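Local coordinates for putative periplasmic protein (Salmonella enterica, PDB 3OE3) that inhibits C-type lysozyme in the periplasm and so helps defend the bacterium against host lysozymes, at the interface of chains A and B. Sequence-based numbering; all coordinates share one arbitrary frame. Chains: chain A/B, Putative periplasmic protein.

Contacts 1 and 2 are neighbouring patches of one two-fold symmetric interface. The centres of their C-alpha atoms lie about 10 Å apart. B:Tyr31 belongs to both: its ring serves the apolar packing of contact 1, and its hydroxyl serves the polar network of contact 2. Strands 16-24 and 30-36 also contribute to both. Contact 1 is apolar and occurs a second time, with the roles of A and B reversed. Contact 2 spans the symmetry axis and holds both copies of its main glutamate. Together they describe a dimer with an apolar part and a hydrogen-bonded part. This dimer may or may not form in the periplasm.

Contact 1: the interface of chains A and B. Residues chain A 3, 5, 7, 21; chain B 31, 33, 42, 57.
The phenol ring of B:Tyr31 takes A:Ile5 on one face. CB of A:Ile5 stands 4.2 Å above the ring plane, offset toward the rim. The CG2 methyl of A:Ile5 touches ring atom CD2 of B:Tyr31 at 3.6 Å. The two side chains run past each other in opposite directions. CG of B:Tyr31 sits anti to the carbonyl carbon (chi1 -51°), beside the backbone N, which helps turn a ring face to A:Ile5.

A:Ile5 buries more surface than any other residue of this apolar patch, 54 Å². Its CG1 is anti to the backbone N (chi1 -170°), and CD1 continues the extended branch. CG2 takes the crowded position between the backbone N and the carbonyl carbon. The two branches therefore serve different partners. CG2 faces the tyrosine ring. The side chains of A:Ile5 and B:Ile57 cross obliquely. CD1 goes to B:Pro42 and B:Ile33, and it lies 3.8 Å from CB of B:Pro42.

A:Ile21 comes from strand 16-24 and A:Ile5 from strand 5-12. A:Ile21 meets B:Ile33 tip to tip, with its CG2 methyl 3.8 Å from CD1 of B:Ile33. Its other branch crosses the proline ring obliquely. B:Pro42 thus receives the CD1 methyls of two isoleucines.

No nitrogen or oxygen bonds across this patch, so the grip is shape and hydrophobic packing, mainly between strands of two beta-barrel subunits. Polar groups bond within chain A instead, though A:Gln3 is poorly ordered. Its amide NE2 donates to the backbone O of A:Ile5 at 3.2 Å, from 31° above the carbonyl plane.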
loop_
_atom_site.group_PDB
_atom_site.type_symbol
_atom_site.label_atom_id
_atom_site.label_comp_id
_atom_site.label_asym_id
_atom_site.label_seq_id
_atom_site.Cartn_x
_atom_site.Cartn_y
_atom_site.Cartn_z
ATOM N N GLN A 3 -3.389 -1.071 -15.549
ATOM C CA GLN A 3 -3.144 -2.044 -14.493
ATOM C C GLN A 3 -1.754 -1.831 -13.912
ATOM O O GLN A 3 -0.837 -2.607 -14.158
ATOM C CB GLN A 3 -3.260 -3.467 -15.042
ATOM C CG GLN A 3 -3.766 -4.487 -14.029
ATOM C CD GLN A 3 -2.960 -4.498 -12.744
ATOM O OE1 GLN A 3 -3.158 -3.658 -11.860
ATOM N NE2 GLN A 3 -2.046 -5.455 -12.630
ATOM N N ILE A 5 -0.650 -1.605 -10.683
ATOM C CA ILE A 5 -0.347 -2.007 -9.316
ATOM C C ILE A 5 -0.385 -3.526 -9.178
ATOM O O ILE A 5 -1.192 -4.200 -9.820
ATOM C CB ILE A 5 -1.335 -1.327 -8.347
ATOM C CG1 ILE A 5 -0.906 -1.509 -6.902
ATOM C CG2 ILE A 5 -2.734 -1.836 -8.591
ATOM C CD1 ILE A 5 -1.635 -0.544 -5.968
ATOM N N LYS A 7 0.839 -7.113 -6.351
ATOM C CA LYS A 7 1.244 -7.536 -5.012
ATOM C C LYS A 7 2.179 -8.749 -5.032
ATOM O O LYS A 7 1.910 -9.730 -5.721
ATOM C CB LYS A 7 0.008 -7.865 -4.175
ATOM C CG LYS A 7 0.338 -8.412 -2.792
ATOM C CD LYS A 7 -0.901 -8.465 -1.936
ATOM C CE LYS A 7 -0.568 -8.937 -0.545
ATOM N NZ LYS A 7 -1.789 -9.025 0.315
ATOM N N ILE A 21 3.762 -4.121 -2.173
ATOM C CA ILE A 21 2.939 -3.685 -3.286
ATOM C C ILE A 21 3.821 -2.886 -4.218
ATOM O O ILE A 21 4.478 -1.930 -3.795
ATOM C CB ILE A 21 1.768 -2.789 -2.838
ATOM C CG1 ILE A 21 0.947 -3.475 -1.734
ATOM C CG2 ILE A 21 0.922 -2.407 -4.049
ATOM C CD1 ILE A 21 0.383 -4.841 -2.101
ATOM N N TYR B 31 -5.606 4.517 -7.730
ATOM C CA TYR B 31 -5.601 3.273 -6.970
ATOM C C TYR B 31 -5.568 3.633 -5.496
ATOM O O TYR B 31 -5.287 4.782 -5.129
ATOM C CB TYR B 31 -4.378 2.409 -7.305
ATOM C CG TYR B 31 -4.172 2.186 -8.786
ATOM C CD1 TYR B 31 -3.422 3.082 -9.538
ATOM C CD2 TYR B 31 -4.690 1.071 -9.425
ATOM C CE1 TYR B 31 -3.225 2.888 -10.892
ATOM C CE2 TYR B 31 -4.487 0.864 -10.786
ATOM C CZ TYR B 31 -3.756 1.780 -11.510
ATOM O OH TYR B 31 -3.525 1.610 -12.868
ATOM N N ILE B 33 -4.491 1.691 -1.469
ATOM C CA ILE B 33 -4.046 0.512 -0.746
ATOM C C ILE B 33 -4.443 0.666 0.707
ATOM O O ILE B 33 -4.201 1.704 1.316
ATOM C CB ILE B 33 -2.520 0.312 -0.791
ATOM C CG1 ILE B 33 -1.989 0.363 -2.227
ATOM C CG2 ILE B 33 -2.151 -1.038 -0.159
ATOM C CD1 ILE B 33 -0.494 0.580 -2.270
ATOM N N PRO B 42 -4.429 -4.055 -2.477
ATOM C CA PRO B 42 -4.481 -3.055 -3.551
ATOM C C PRO B 42 -5.885 -2.964 -4.135
ATOM O O PRO B 42 -6.549 -3.989 -4.297
ATOM C CB PRO B 42 -3.517 -3.605 -4.608
ATOM C CG PRO B 42 -2.894 -4.823 -4.050
ATOM C CD PRO B 42 -3.621 -5.238 -2.822
ATOM N N ILE B 57 -8.509 -5.342 -6.211
ATOM C CA ILE B 57 -8.136 -5.897 -7.507
ATOM C C ILE B 57 -8.192 -7.421 -7.481
ATOM O O ILE B 57 -8.542 -8.052 -8.480
ATOM C CB ILE B 57 -6.750 -5.395 -7.919
ATOM C CG1 ILE B 57 -6.827 -3.880 -8.101
ATOM C CG2 ILE B 57 -6.289 -6.066 -9.203
ATOM C CD1 ILE B 57 -5.521 -3.221 -8.253
#

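Contact 2: the interface of chains A and B. Residues chain A 4, 23, 25, 27, 29, 31; chain B 4, 23, 25-26, 29, 31.
A:Glu4 and B:Glu4 bury the most surface here, 64 and 59 Å². Each reaches across the interface to the partner chain with CG anti to its carbonyl carbon (chi1 -68° in A:Glu4). The chain is extended beyond CG.

Two donors grip OE1 of A:Glu4. The hydroxyl OH of B:Tyr31 donates to the anti lone pair of OE1 at 2.6 Å. OE1 lies at the ring edge, in its plane. The amide ND2 of B:Asn29 reaches the same OE1 at 2.8 Å, from above the carboxylate plane. The carboxylate and amide planes are 82° apart. The tyrosine hydroxyl also accepts from the backbone N of A:Glu4 at 3.1 Å, so it is held from both ends of this residue.

OE1 of B:Glu4 is gripped in the same way. It accepts from OH of A:Tyr31 at 2.7 Å and from ND2 of A:Asn29 at 2.9 Å. The backbone N of B:Glu4, however, lies 4.7 Å from OH of A:Tyr31, too far to bond. These bonds should favour charged carboxylates, although protonation is not seen.

The OE2 atoms are linked through water to the opposite chain. Water 1 joins A:Glu4 OE2 to B:Thr25 OG1, and water 2 joins B:Glu4 OE2 to A:Thr25 OG1. Water 2 also meets B:Glu26 OE1, and the backbone N of B:Glu26 donates to B:Glu4 OE2 at 2.8 Å. Each Thr25 OG1 accepts from its own Asn29 backbone N, which braces the loop. The CG2 methyls of A:Thr25 and B:Thr25 meet at 3.9 Å.

The site lies where the N-terminal segment before strand 5-12 meets the loop between strands 16-24 and 30-36, at one end of the dimer interface.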
loop_
_atom_site.group_PDB
_atom_site.type_symbol
_atom_site.label_atom_id
_atom_site.label_comp_id
_atom_site.label_asym_id
_atom_site.label_seq_id
_atom_site.Cartn_x
_atom_site.Cartn_y
_atom_site.Cartn_z
ATOM N N GLU A 4 -1.606 -0.786 -13.115
ATOM C CA GLU A 4 -0.277 -0.334 -12.727
ATOM C C GLU A 4 0.165 -0.793 -11.345
ATOM O O GLU A 4 1.225 -0.404 -10.880
ATOM C CB GLU A 4 -0.227 1.194 -12.796
ATOM C CG GLU A 4 -0.315 1.704 -14.236
ATOM C CD GLU A 4 -0.801 3.125 -14.329
ATOM O OE1 GLU A 4 -1.964 3.394 -13.961
ATOM O OE2 GLU A 4 -0.027 3.978 -14.793
ATOM N N VAL A 23 4.200 -0.588 -7.700
ATOM C CA VAL A 23 3.468 0.267 -8.607
ATOM C C VAL A 23 4.408 0.580 -9.755
ATOM O O VAL A 23 5.574 0.888 -9.540
ATOM C CB VAL A 23 3.038 1.590 -7.938
ATOM C CG1 VAL A 23 2.380 2.515 -8.961
ATOM C CG2 VAL A 23 2.089 1.315 -6.770
ATOM N N THR A 25 4.076 2.943 -13.150
ATOM C CA THR A 25 3.161 3.760 -13.924
ATOM C C THR A 25 3.495 3.687 -15.397
ATOM O O THR A 25 4.613 3.341 -15.771
ATOM C CB THR A 25 3.143 5.244 -13.488
ATOM O OG1 THR A 25 4.311 5.917 -13.979
ATOM C CG2 THR A 25 3.064 5.363 -11.964
ATOM N N ALA A 27 4.056 5.995 -17.272
ATOM C CA ALA A 27 5.073 6.991 -17.602
ATOM C C ALA A 27 6.468 6.598 -17.118
ATOM O O ALA A 27 7.428 7.343 -17.319
ATOM C CB ALA A 27 4.687 8.355 -17.061
ATOM N N ASN A 29 7.446 5.502 -13.847
ATOM C CA ASN A 29 7.786 5.720 -12.444
ATOM C C ASN A 29 7.454 4.481 -11.646
ATOM O O ASN A 29 6.352 3.948 -11.759
ATOM C CB ASN A 29 7.009 6.907 -11.870
ATOM C CG ASN A 29 7.434 8.229 -12.487
ATOM O OD1 ASN A 29 8.555 8.362 -12.985
ATOM N ND2 ASN A 29 6.543 9.210 -12.456
ATOM N N TYR A 31 7.363 2.396 -7.896
ATOM C CA TYR A 31 7.251 2.577 -6.452
ATOM C C TYR A 31 7.085 1.227 -5.783
ATOM O O TYR A 31 6.770 0.238 -6.427
ATOM C CB TYR A 31 6.041 3.463 -6.111
ATOM C CG TYR A 31 6.018 4.841 -6.761
ATOM C CD1 TYR A 31 6.646 5.926 -6.167
ATOM C CD2 TYR A 31 5.355 5.050 -7.966
ATOM C CE1 TYR A 31 6.617 7.192 -6.757
ATOM C CE2 TYR A 31 5.318 6.296 -8.560
ATOM C CZ TYR A 31 5.955 7.363 -7.955
ATOM O OH TYR A 31 5.925 8.602 -8.551
ATOM N N GLU B 4 2.700 11.549 -6.933
ATOM C CA GLU B 4 1.777 10.484 -7.331
ATOM C C GLU B 4 1.291 9.596 -6.189
ATOM O O GLU B 4 0.268 8.917 -6.323
ATOM C CB GLU B 4 2.407 9.591 -8.397
ATOM C CG GLU B 4 2.671 10.304 -9.702
ATOM C CD GLU B 4 3.171 9.379 -10.791
ATOM O OE1 GLU B 4 4.267 8.799 -10.630
ATOM O OE2 GLU B 4 2.472 9.257 -11.823
ATOM N N VAL B 23 -2.737 6.298 -4.779
ATOM C CA VAL B 23 -1.879 6.441 -5.951
ATOM C C VAL B 23 -2.687 7.159 -7.019
ATOM O O VAL B 23 -3.750 6.697 -7.430
ATOM C CB VAL B 23 -1.429 5.078 -6.490
ATOM C CG1 VAL B 23 -0.526 5.254 -7.741
ATOM C CG2 VAL B 23 -0.706 4.292 -5.391
ATOM N N THR B 25 -1.858 8.704 -10.622
ATOM C CA THR B 25 -0.759 8.828 -11.584
ATOM C C THR B 25 -0.892 10.124 -12.369
ATOM O O THR B 25 -1.969 10.727 -12.430
ATOM C CB THR B 25 -0.674 7.634 -12.572
ATOM O OG1 THR B 25 -1.725 7.719 -13.538
ATOM C CG2 THR B 25 -0.769 6.285 -11.828
ATOM N N GLU B 26 0.220 10.547 -12.952
ATOM C CA GLU B 26 0.258 11.759 -13.754
ATOM C C GLU B 26 -0.788 11.759 -14.869
ATOM O O GLU B 26 -1.339 12.808 -15.212
ATOM C CB GLU B 26 1.657 11.933 -14.336
ATOM C CG GLU B 26 2.742 11.982 -13.282
ATOM C CD GLU B 26 4.132 11.871 -13.868
ATOM O OE1 GLU B 26 4.363 10.976 -14.712
ATOM O OE2 GLU B 26 4.999 12.677 -13.474
ATOM N N ASN B 29 -4.767 7.973 -13.547
ATOM C CA ASN B 29 -5.262 6.706 -13.029
ATOM C C ASN B 29 -5.225 6.723 -11.512
ATOM O O ASN B 29 -4.364 7.359 -10.924
ATOM C CB ASN B 29 -4.445 5.536 -13.578
ATOM C CG ASN B 29 -4.662 5.330 -15.063
ATOM O OD1 ASN B 29 -5.673 5.764 -15.612
ATOM N ND2 ASN B 29 -3.712 4.671 -15.721
ATOM N N TYR B 31 -5.606 4.517 -7.730
ATOM C CA TYR B 31 -5.601 3.273 -6.970
ATOM C C TYR B 31 -5.568 3.633 -5.496
ATOM O O TYR B 31 -5.287 4.782 -5.129
ATOM C CB TYR B 31 -4.378 2.409 -7.305
ATOM C CG TYR B 31 -4.172 2.186 -8.786
ATOM C CD1 TYR B 31 -3.422 3.082 -9.538
ATOM C CD2 TYR B 31 -4.690 1.071 -9.425
ATOM C CE1 TYR B 31 -3.225 2.888 -10.892
ATOM C CE2 TYR B 31 -4.487 0.864 -10.786
ATOM C CZ TYR B 31 -3.756 1.780 -11.510
ATOM O OH TYR B 31 -3.525 1.610 -12.868
HETATM O O HOH W 1 -0.852 6.283 -15.628
HETATM O O HOH W 2 3.562 8.501 -14.160
#